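Local coordinates for protein interacting with Hsp90 1 (Saccharomyces cerevisiae, PDB 4CGU) that takes part in pre-rRNA processing and is required for the NOP58-snoRNA interaction, represented here by its C-terminal CS domain, at residues B[81-86]-B[126-131]; B[95-100]-B[130-135]; B[99-104]-B[150-155]; B[113-118]-B[138-143]. All coordinates share one frame; numbering follows the deposited sequence. Where two conformers were deposited one is given.

Contact 1 of 4, residues B[81-86]-B[126-131]; sequences YEVKMK and GKLSIP
V83 and I130 meet because their first torsions send branches across the gap: V83 carries CG1 anti to the backbone N (chi1 -174°), while I130 carries CG1 anti to its own carbonyl carbon, and its second torsion (-73°) lifts CD1 toward the valine. The two side chains reach each other tip to tip, and CD1 of I130 faces both valine methyls, 4.0 Å from V83 CG1 and 4.1 Å from V83 CG2. The other branch of I130 serves a second partner, with CG2 lying 4.1 Å from the SE atom of selenomethionine M85 as the two side chains slide past each other in opposite directions. Two residues earlier, L128 uses one methyl for two partners. Its CD2 approaches Y81 obliquely, 3.7 Å from Y81 CB, and also touches V83 CG2. The tyrosine hydroxyl takes no part in this apolar seam and is hydrogen-bonded to D109. An alanine at I130 would probably cost V83 CG1 and the selenium of M85 the partners they have on this strand and open a gap between the layers. The contact is an example of face-to-face packing between the two sheets of a beta sandwich: strand axes 10.0 Å apart cross at -21°, with strand 81-87 at an outer position of the four-strand sheet beside 95-101, and strand 129-131 bordering the three-strand sheet beside 121-123.

Contact 2 of 4, residues B[95-100]-B[130-135]; sequences LRILIE and IPLPRD
L95 meets the one ring that takes part here, the pyrrolidine of P133; with no aromatic or planar side-chain group involved, contact is made at corners of that ring. L95 and P133 approach tip to tip, the leucine CD2 lying 3.6 Å from P133 CD and 4.0 Å from P133 CG. The first torsion of the leucine, with CG anti to the backbone N (chi1 175°), places CG on the P133 side, from where CD2 reaches the proline ring; the same CD2 has a looser neighbour in L132 CD2. I97 occupies the middle of the row. Its CD1 is shared by two partners, I130 CG2 at 3.8 Å and L132 CD2 at 4.0 Å, the isoleucine sliding past I130 in the opposite sense but crossing L132 at about a right angle. The touching parts of the chain run 163° apart, nearly antiparallel, yet they belong to different layers, and only side chains bridge them, as expected of the interior of a beta sandwich of the CS domain, a fold grouped with the small heat-shock proteins. L95, I97 and I99 project from every second position of strand 95-101 into this interior. At the far end of the row I99 and I130 meet tip to tip, their CD1 atoms 4.0 Å apart. The segment 130-135 leaves its strand after P131, and L132 and P133 continue the apolar row from an irregular stretch. On the other side of strand 95-101, R96 hydrogen-bonds through both terminal nitrogens to the backbone of a chain of another protein.

Contact 3 of 4, residues B[99-104]-B[150-155]; sequences IENKAP and KERTLY
I99 and L154 are joined by a reciprocal pair of backbone hydrogen bonds, I99 N to L154 O and L154 N to I99 O, each 2.9 Å. E100 and T153 form the adjacent non-hydrogen-bonded pair. N101 N then donates to R152 O at 3.2 Å, extending the pairing to R152, just ahead of strand 153-157. Side-chain polar contacts centre on R152, whose guanidinium grips A103 O end-on and in its own plane. NH1, 2.6 Å from A103 O, is nearly in line with the carbonyl (161°), whereas NH2, 2.9 Å from A103 O, stands above the carbonyl plane and makes a more bent bond. N101 OD1 accepts from A103 N in an Asx turn, fixing the backbone that presents A103 O. Stacking is a third kind of interaction: the N101 amide stacks on the guanidinium, offset toward NH1, planes 16° apart. Among apolar contacts, the CB atoms of I99 and L154 are 4.0 Å apart. An alanine in place of R152 would probably leave A103 O without these two donors and the N101 amide without its stacking partner. R152 has positive phi (46°), and R152 and T153 both face I148, a G1 beta bulge where the hairpin of strands 144-148 and 153-157 begins its return strand.

Contact 4 of 4, residues B[113-118]-B[138-143]; sequences PSYNFA and VNAADI
Y115 and A140 mark the nearest approach of the two backbones, their CA atoms 7.0 Å apart, where the short strand 114-116 runs past a segment, 138-143, that turns on itself through an Asx turn at N139, whose OD1 accepts from A141 N. The tyrosine does most of the touching. Its CG stands anti to the backbone N (chi1 175°), which places CG on the side facing 138-143. V138 covers the hydroxyl end: V138 CG1 lies 3.5 Å from Y115 OH and 3.6 Å from Y115 CZ, the two side chains crossing obliquely. I143 comes over one face at about a right angle to the tyrosine side chain, its CD1 4.1 Å from Y115 CG and displaced toward the rim. On the opposite face lies the backbone N of F117, also displaced toward the rim, and F117 CE1 is at the ring edge. A140 is shared between the two aromatics, with CB 4.0 Å from Y115 CD2 and 4.1 Å from F117 CE1. The sheet of strand 114-116 runs on across the interface, S114, Y115 and N116 pairing antiparallel with a strand of another protein's chain, and D142 makes a salt bridge to a basic residue of that chain. Across the two segments, then, the ring is packed by aliphatic groups, with the backbone of F117 on the opposite face, while its hydroxyl, although pressed against a valine methyl, keeps a polar partner in N120; this packing and that one hydrogen bond together would be expected to limit rotation of the ring.

How the contacts relate
Contacts 1 and 2 are two flanks of one interface between the sheets, contact 1 at its more exposed edge, their centres 7 Å apart and I130 common to both: strand 129-131 lies over the neighbouring strands 81-87 and 95-101 at once. Contact 3 extends that sheet laterally, sharing I99 with contact 2, although their centres are 16 Å apart. Contact 4 meets contact 2 through L132, whose CD1 lies 3.8 Å from Y115 CE1. Contacts 3 and 4 are on opposite sides of the chain's centre, about 22 Å between centres. Near contact 4 a glycerol, probably from the crystallisation liquor, lies about 4 Å from A140, and another protein's chain lies chiefly against contact 4.

Contact 1 of 4, residues B[81-86]-B[126-131]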
# COMPACT_ATOMS: atom_id res chain seq x y z
N TYR B 81 16.72 20.32 7.13
CA TYR B 81 15.97 19.25 7.79
C TYR B 81 16.76 18.56 8.89
O TYR B 81 17.95 18.30 8.74
CB TYR B 81 15.49 18.21 6.78
CG TYR B 81 14.62 18.76 5.67
CD1 TYR B 81 13.36 19.28 5.94
CD2 TYR B 81 15.05 18.74 4.34
CE1 TYR B 81 12.56 19.78 4.92
CE2 TYR B 81 14.25 19.23 3.32
CZ TYR B 81 13.01 19.75 3.62
OH TYR B 81 12.23 20.24 2.60
N GLU B 82 16.07 18.27 9.99
CA GLU B 82 16.63 17.46 11.05
C GLU B 82 15.63 16.35 11.38
O GLU B 82 14.42 16.59 11.46
CB GLU B 82 16.94 18.30 12.28
CG GLU B 82 18.15 19.21 12.07
CD GLU B 82 18.51 20.01 13.31
OE1 GLU B 82 17.88 19.78 14.36
OE2 GLU B 82 19.41 20.86 13.22
N VAL B 83 16.16 15.15 11.55
CA VAL B 83 15.34 13.96 11.71
C VAL B 83 15.49 13.36 13.11
O VAL B 83 16.60 13.26 13.65
CB VAL B 83 15.73 12.89 10.67
CG1 VAL B 83 14.78 11.71 10.75
CG2 VAL B 83 15.74 13.50 9.28
N LYS B 84 14.36 12.98 13.69
CA LYS B 84 14.37 12.21 14.93
C LYS B 84 13.57 10.94 14.69
O LYS B 84 12.64 10.92 13.89
CB LYS B 84 13.72 12.99 16.07
CG LYS B 84 14.45 14.26 16.46
CD LYS B 84 13.73 14.96 17.59
CE LYS B 84 14.48 16.19 18.06
NZ LYS B 84 13.73 16.90 19.13
N MSE B 85 13.94 9.87 15.38
CA MSE B 85 13.22 8.62 15.27
C MSE B 85 12.96 8.08 16.67
O MSE B 85 13.77 8.26 17.57
CB MSE B 85 14.00 7.63 14.41
CG MSE B 85 14.11 8.08 12.95
SE MSE B 85 15.28 7.02 11.81
CE MSE B 85 14.15 5.49 11.54
N LYS B 86 11.80 7.45 16.85
CA LYS B 86 11.43 6.90 18.14
C LYS B 86 10.68 5.59 17.94
O LYS B 86 9.81 5.50 17.09
CB LYS B 86 10.56 7.89 18.91
CG LYS B 86 10.13 7.40 20.29
CD LYS B 86 9.29 8.44 21.00
CE LYS B 86 8.72 7.91 22.31
NZ LYS B 86 7.69 8.83 22.90
N GLY B 126 14.15 15.23 -2.86
CA GLY B 126 15.45 15.17 -3.49
C GLY B 126 16.58 15.13 -2.48
O GLY B 126 17.57 14.42 -2.66
N LYS B 127 16.43 15.90 -1.41
CA LYS B 127 17.44 15.99 -0.37
C LYS B 127 17.45 14.77 0.55
O LYS B 127 18.50 14.22 0.86
CB LYS B 127 17.24 17.25 0.46
N LEU B 128 16.26 14.33 0.96
CA LEU B 128 16.14 13.50 2.16
C LEU B 128 15.60 12.09 1.95
O LEU B 128 14.64 11.87 1.21
CB LEU B 128 15.29 14.25 3.19
CG LEU B 128 15.31 13.77 4.64
CD1 LEU B 128 16.72 13.51 5.11
CD2 LEU B 128 14.66 14.82 5.51
N SER B 129 16.24 11.12 2.61
CA SER B 129 15.78 9.74 2.59
C SER B 129 15.97 9.09 3.95
O SER B 129 17.01 9.27 4.60
CB SER B 129 16.53 8.94 1.53
OG SER B 129 17.87 8.69 1.93
N ILE B 130 14.97 8.34 4.39
CA ILE B 130 15.02 7.65 5.67
C ILE B 130 15.00 6.16 5.43
O ILE B 130 13.95 5.58 5.14
CB ILE B 130 13.78 7.98 6.53
CG1 ILE B 130 13.37 9.44 6.37
CG2 ILE B 130 14.04 7.62 8.00
CD1 ILE B 130 14.29 10.41 7.04
N PRO B 131 16.17 5.52 5.53
CA PRO B 131 16.16 4.05 5.53
C PRO B 131 15.39 3.60 6.76
O PRO B 131 15.50 4.25 7.80
CB PRO B 131 17.64 3.69 5.67
CG PRO B 131 18.38 4.88 5.15
CD PRO B 131 17.54 6.07 5.54

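Contact 2 of 4, residues B[95-100]-B[130-135]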
# COMPACT_ATOMS: atom_id res chain seq x y z
N LEU B 95 7.29 2.56 14.78
CA LEU B 95 8.27 3.61 14.57
C LEU B 95 7.60 4.94 14.26
O LEU B 95 6.66 5.00 13.46
CB LEU B 95 9.20 3.23 13.42
CG LEU B 95 10.22 4.27 12.98
CD1 LEU B 95 11.32 4.46 14.03
CD2 LEU B 95 10.81 3.90 11.63
N ARG B 96 8.08 6.00 14.89
CA ARG B 96 7.72 7.36 14.50
C ARG B 96 8.95 8.14 14.05
O ARG B 96 9.98 8.14 14.72
CB ARG B 96 7.04 8.11 15.64
CG ARG B 96 6.69 9.54 15.27
CD ARG B 96 6.28 10.36 16.48
NE ARG B 96 7.42 10.68 17.34
CZ ARG B 96 7.30 11.05 18.61
NH1 ARG B 96 6.10 11.13 19.17
NH2 ARG B 96 8.39 11.34 19.33
N ILE B 97 8.84 8.80 12.90
CA ILE B 97 9.89 9.65 12.37
C ILE B 97 9.40 11.09 12.35
O ILE B 97 8.32 11.36 11.84
CB ILE B 97 10.26 9.25 10.94
CG1 ILE B 97 10.51 7.75 10.86
CG2 ILE B 97 11.46 10.05 10.44
CD1 ILE B 97 10.58 7.22 9.45
N LEU B 98 10.17 12.00 12.93
CA LEU B 98 9.91 13.43 12.86
C LEU B 98 10.91 14.10 11.94
O LEU B 98 12.12 14.00 12.15
CB LEU B 98 10.02 14.08 14.24
CG LEU B 98 9.13 13.54 15.36
CD1 LEU B 98 9.18 14.46 16.58
CD2 LEU B 98 7.71 13.39 14.87
N ILE B 99 10.41 14.77 10.92
CA ILE B 99 11.28 15.55 10.05
C ILE B 99 10.93 17.02 10.22
O ILE B 99 9.80 17.42 9.95
CB ILE B 99 11.13 15.15 8.58
CG1 ILE B 99 11.40 13.65 8.41
CG2 ILE B 99 12.06 15.99 7.70
CD1 ILE B 99 11.51 13.22 6.97
N GLU B 100 11.90 17.80 10.66
CA GLU B 100 11.65 19.19 11.01
C GLU B 100 12.53 20.14 10.19
O GLU B 100 13.74 19.95 10.11
CB GLU B 100 11.91 19.38 12.50
CG GLU B 100 11.59 20.76 13.02
CD GLU B 100 11.69 20.85 14.53
OE1 GLU B 100 11.72 19.80 15.19
OE2 GLU B 100 11.75 21.99 15.05
N ILE B 130 14.97 8.34 4.39
CA ILE B 130 15.02 7.65 5.67
C ILE B 130 15.00 6.16 5.43
O ILE B 130 13.95 5.58 5.14
CB ILE B 130 13.78 7.98 6.53
CG1 ILE B 130 13.37 9.44 6.37
CG2 ILE B 130 14.04 7.62 8.00
CD1 ILE B 130 14.29 10.41 7.04
N PRO B 131 16.17 5.52 5.53
CA PRO B 131 16.16 4.05 5.53
C PRO B 131 15.39 3.60 6.76
O PRO B 131 15.50 4.25 7.80
CB PRO B 131 17.64 3.69 5.67
CG PRO B 131 18.38 4.88 5.15
CD PRO B 131 17.54 6.07 5.54
N LEU B 132 14.61 2.54 6.65
CA LEU B 132 13.81 2.08 7.77
C LEU B 132 14.52 0.94 8.48
O LEU B 132 15.20 0.15 7.83
CB LEU B 132 12.42 1.65 7.29
CG LEU B 132 11.62 2.70 6.53
CD1 LEU B 132 10.23 2.18 6.22
CD2 LEU B 132 11.54 4.01 7.31
N PRO B 133 14.37 0.85 9.81
CA PRO B 133 14.99 -0.22 10.59
C PRO B 133 14.62 -1.57 10.01
O PRO B 133 13.48 -1.76 9.59
CB PRO B 133 14.36 -0.05 11.98
CG PRO B 133 13.92 1.37 12.03
CD PRO B 133 13.49 1.70 10.63
N ARG B 134 15.58 -2.50 9.98
CA ARG B 134 15.39 -3.76 9.29
C ARG B 134 14.54 -4.75 10.08
O ARG B 134 14.07 -5.75 9.54
CB ARG B 134 16.74 -4.39 8.94
CG ARG B 134 17.63 -4.63 10.14
CD ARG B 134 19.00 -5.11 9.73
NE ARG B 134 19.56 -4.28 8.67
CZ ARG B 134 20.83 -4.30 8.31
NH1 ARG B 134 21.68 -5.11 8.92
NH2 ARG B 134 21.26 -3.50 7.33
N ASP B 135 14.34 -4.47 11.37
CA ASP B 135 13.61 -5.39 12.24
C ASP B 135 12.11 -5.07 12.30
O ASP B 135 11.42 -5.54 13.20
CB ASP B 135 14.19 -5.36 13.65
CG ASP B 135 13.92 -4.05 14.38
OD1 ASP B 135 14.12 -2.98 13.77
OD2 ASP B 135 13.51 -4.10 15.55

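Contact 3 of 4, residues B[99-104]-B[150-155]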
# COMPACT_ATOMS: atom_id res chain seq x y z
N ILE B 99 10.41 14.77 10.92
CA ILE B 99 11.28 15.55 10.05
C ILE B 99 10.93 17.02 10.22
O ILE B 99 9.80 17.42 9.95
CB ILE B 99 11.13 15.15 8.58
CG1 ILE B 99 11.40 13.65 8.41
CG2 ILE B 99 12.06 15.99 7.70
CD1 ILE B 99 11.51 13.22 6.97
N GLU B 100 11.90 17.80 10.66
CA GLU B 100 11.65 19.19 11.01
C GLU B 100 12.53 20.14 10.19
O GLU B 100 13.74 19.95 10.11
CB GLU B 100 11.91 19.38 12.50
CG GLU B 100 11.59 20.76 13.02
CD GLU B 100 11.69 20.85 14.53
OE1 GLU B 100 11.72 19.80 15.19
OE2 GLU B 100 11.75 21.99 15.05
N ASN B 101 11.93 21.16 9.59
CA ASN B 101 12.71 22.17 8.88
C ASN B 101 13.09 23.30 9.84
O ASN B 101 12.23 23.92 10.46
CB ASN B 101 11.93 22.72 7.69
CG ASN B 101 12.80 23.56 6.75
OD1 ASN B 101 13.89 24.00 7.11
ND2 ASN B 101 12.31 23.78 5.53
N LYS B 102 14.39 23.55 9.97
CA LYS B 102 14.91 24.53 10.92
C LYS B 102 15.37 25.84 10.26
O LYS B 102 15.77 26.77 10.95
CB LYS B 102 16.09 23.94 11.70
CG LYS B 102 15.78 22.65 12.42
CD LYS B 102 15.11 22.89 13.75
CE LYS B 102 15.22 21.67 14.65
NZ LYS B 102 14.60 21.88 15.98
N ALA B 103 15.32 25.90 8.93
CA ALA B 103 15.78 27.08 8.21
C ALA B 103 14.85 28.26 8.46
O ALA B 103 13.64 28.14 8.28
CB ALA B 103 15.89 26.78 6.73
N PRO B 104 15.41 29.40 8.89
CA PRO B 104 14.58 30.57 9.19
C PRO B 104 13.91 31.16 7.95
O PRO B 104 12.70 31.39 7.96
CB PRO B 104 15.59 31.57 9.79
CG PRO B 104 16.91 31.15 9.23
CD PRO B 104 16.85 29.66 9.09
N LYS B 150 2.43 24.83 9.93
CA LYS B 150 2.82 25.84 10.91
C LYS B 150 4.11 25.45 11.61
O LYS B 150 4.98 26.29 11.86
CB LYS B 150 1.70 26.04 11.94
CG LYS B 150 2.09 26.93 13.10
CD LYS B 150 0.89 27.28 13.96
CE LYS B 150 1.28 28.25 15.06
NZ LYS B 150 0.11 28.70 15.86
N GLU B 151 4.25 24.17 11.92
CA GLU B 151 5.45 23.67 12.58
C GLU B 151 6.51 23.27 11.57
O GLU B 151 7.64 22.96 11.95
CB GLU B 151 5.12 22.49 13.49
CG GLU B 151 4.24 22.87 14.66
CD GLU B 151 4.72 24.13 15.36
OE1 GLU B 151 5.95 24.26 15.59
OE2 GLU B 151 3.88 24.99 15.69
N ARG B 152 6.14 23.28 10.29
CA ARG B 152 6.97 22.74 9.22
C ARG B 152 7.51 21.38 9.64
O ARG B 152 8.71 21.13 9.61
CB ARG B 152 8.11 23.70 8.86
CG ARG B 152 7.62 24.97 8.15
CD ARG B 152 8.79 25.86 7.75
NE ARG B 152 9.62 26.18 8.91
CZ ARG B 152 10.81 26.76 8.83
NH1 ARG B 152 11.31 27.09 7.65
NH2 ARG B 152 11.50 27.01 9.94
N THR B 153 6.60 20.51 10.05
CA THR B 153 7.02 19.21 10.56
C THR B 153 6.25 18.08 9.88
O THR B 153 5.04 18.16 9.72
CB THR B 153 6.84 19.13 12.10
OG1 THR B 153 7.65 20.14 12.73
CG2 THR B 153 7.27 17.77 12.62
N LEU B 154 6.99 17.07 9.45
CA LEU B 154 6.43 15.81 8.99
C LEU B 154 6.47 14.80 10.12
O LEU B 154 7.51 14.62 10.76
CB LEU B 154 7.23 15.25 7.81
CG LEU B 154 6.99 15.73 6.38
CD1 LEU B 154 7.85 14.91 5.42
CD2 LEU B 154 5.52 15.66 6.00
N TYR B 155 5.33 14.15 10.37
CA TYR B 155 5.20 13.06 11.33
C TYR B 155 4.91 11.79 10.54
O TYR B 155 3.89 11.71 9.86
CB TYR B 155 4.02 13.30 12.27
CG TYR B 155 4.16 14.50 13.18
CD1 TYR B 155 3.91 15.79 12.72
CD2 TYR B 155 4.54 14.35 14.51
CE1 TYR B 155 4.04 16.89 13.55
CE2 TYR B 155 4.68 15.44 15.35
CZ TYR B 155 4.42 16.71 14.87
OH TYR B 155 4.55 17.79 15.71

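Contact 4 of 4, residues B[113-118]-B[138-143]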
# COMPACT_ATOMS: atom_id res chain seq x y z
N PRO B 113 6.84 11.96 -1.10
CA PRO B 113 7.52 10.77 -0.59
C PRO B 113 7.22 9.51 -1.40
O PRO B 113 6.15 9.38 -2.00
CB PRO B 113 6.97 10.62 0.83
CG PRO B 113 6.41 11.96 1.17
CD PRO B 113 5.89 12.50 -0.12
N SER B 114 8.18 8.59 -1.40
CA SER B 114 8.01 7.31 -2.07
C SER B 114 8.70 6.22 -1.26
O SER B 114 9.68 6.48 -0.58
CB SER B 114 8.60 7.37 -3.49
OG SER B 114 9.99 7.64 -3.43
N TYR B 115 8.18 5.01 -1.32
CA TYR B 115 8.78 3.90 -0.59
C TYR B 115 9.32 2.87 -1.55
O TYR B 115 8.58 2.33 -2.38
CB TYR B 115 7.76 3.25 0.35
CG TYR B 115 8.29 2.03 1.06
CD1 TYR B 115 9.29 2.14 2.01
CD2 TYR B 115 7.78 0.76 0.77
CE1 TYR B 115 9.77 1.02 2.66
CE2 TYR B 115 8.26 -0.36 1.41
CZ TYR B 115 9.26 -0.23 2.36
OH TYR B 115 9.73 -1.34 3.01
N ASN B 116 10.61 2.59 -1.44
CA ASN B 116 11.28 1.57 -2.24
C ASN B 116 11.29 0.23 -1.51
O ASN B 116 11.93 0.09 -0.47
CB ASN B 116 12.70 2.03 -2.57
CG ASN B 116 13.38 1.14 -3.60
OD1 ASN B 116 13.65 -0.04 -3.34
ND2 ASN B 116 13.64 1.69 -4.77
N PHE B 117 10.59 -0.76 -2.06
CA PHE B 117 10.37 -2.03 -1.36
C PHE B 117 11.65 -2.82 -1.09
O PHE B 117 11.86 -3.30 0.02
CB PHE B 117 9.37 -2.91 -2.13
CG PHE B 117 8.04 -2.24 -2.40
CD1 PHE B 117 7.06 -2.19 -1.42
CD2 PHE B 117 7.77 -1.69 -3.64
CE1 PHE B 117 5.85 -1.59 -1.67
CE2 PHE B 117 6.55 -1.09 -3.90
CZ PHE B 117 5.59 -1.04 -2.90
N ALA B 118 12.49 -2.96 -2.11
CA ALA B 118 13.71 -3.76 -2.00
C ALA B 118 14.75 -3.10 -1.11
O ALA B 118 15.47 -3.77 -0.38
CB ALA B 118 14.29 -4.04 -3.38
N VAL B 138 7.15 -3.75 7.22
CA VAL B 138 6.67 -2.52 6.60
C VAL B 138 5.63 -2.79 5.54
O VAL B 138 5.90 -3.44 4.54
CB VAL B 138 7.83 -1.70 5.99
CG1 VAL B 138 7.28 -0.42 5.35
CG2 VAL B 138 8.87 -1.37 7.06
N ASN B 139 4.42 -2.29 5.79
CA ASN B 139 3.35 -2.32 4.81
C ASN B 139 3.11 -0.90 4.31
O ASN B 139 2.65 -0.04 5.07
CB ASN B 139 2.08 -2.89 5.45
CG ASN B 139 1.00 -3.20 4.43
OD1 ASN B 139 0.96 -2.62 3.35
ND2 ASN B 139 0.10 -4.11 4.80
N ALA B 140 3.43 -0.65 3.04
CA ALA B 140 3.34 0.68 2.45
C ALA B 140 1.95 1.29 2.59
O ALA B 140 1.79 2.51 2.60
CB ALA B 140 3.75 0.65 0.98
N ALA B 141 0.95 0.43 2.69
CA ALA B 141 -0.42 0.87 2.91
C ALA B 141 -0.57 1.49 4.30
O ALA B 141 -1.43 2.35 4.50
CB ALA B 141 -1.39 -0.30 2.74
N ASP B 142 0.27 1.07 5.24
CA ASP B 142 0.13 1.48 6.64
C ASP B 142 1.08 2.62 7.02
O ASP B 142 1.04 3.10 8.16
CB ASP B 142 0.36 0.30 7.58
CG ASP B 142 -0.69 -0.79 7.41
OD1 ASP B 142 -1.78 -0.48 6.89
OD2 ASP B 142 -0.43 -1.94 7.82
N ILE B 143 1.93 3.04 6.09
CA ILE B 143 2.79 4.18 6.34
C ILE B 143 1.95 5.45 6.37
O ILE B 143 1.42 5.87 5.35
CB ILE B 143 3.88 4.32 5.27
CG1 ILE B 143 4.72 3.04 5.20
CG2 ILE B 143 4.76 5.56 5.55
CD1 ILE B 143 5.77 3.05 4.10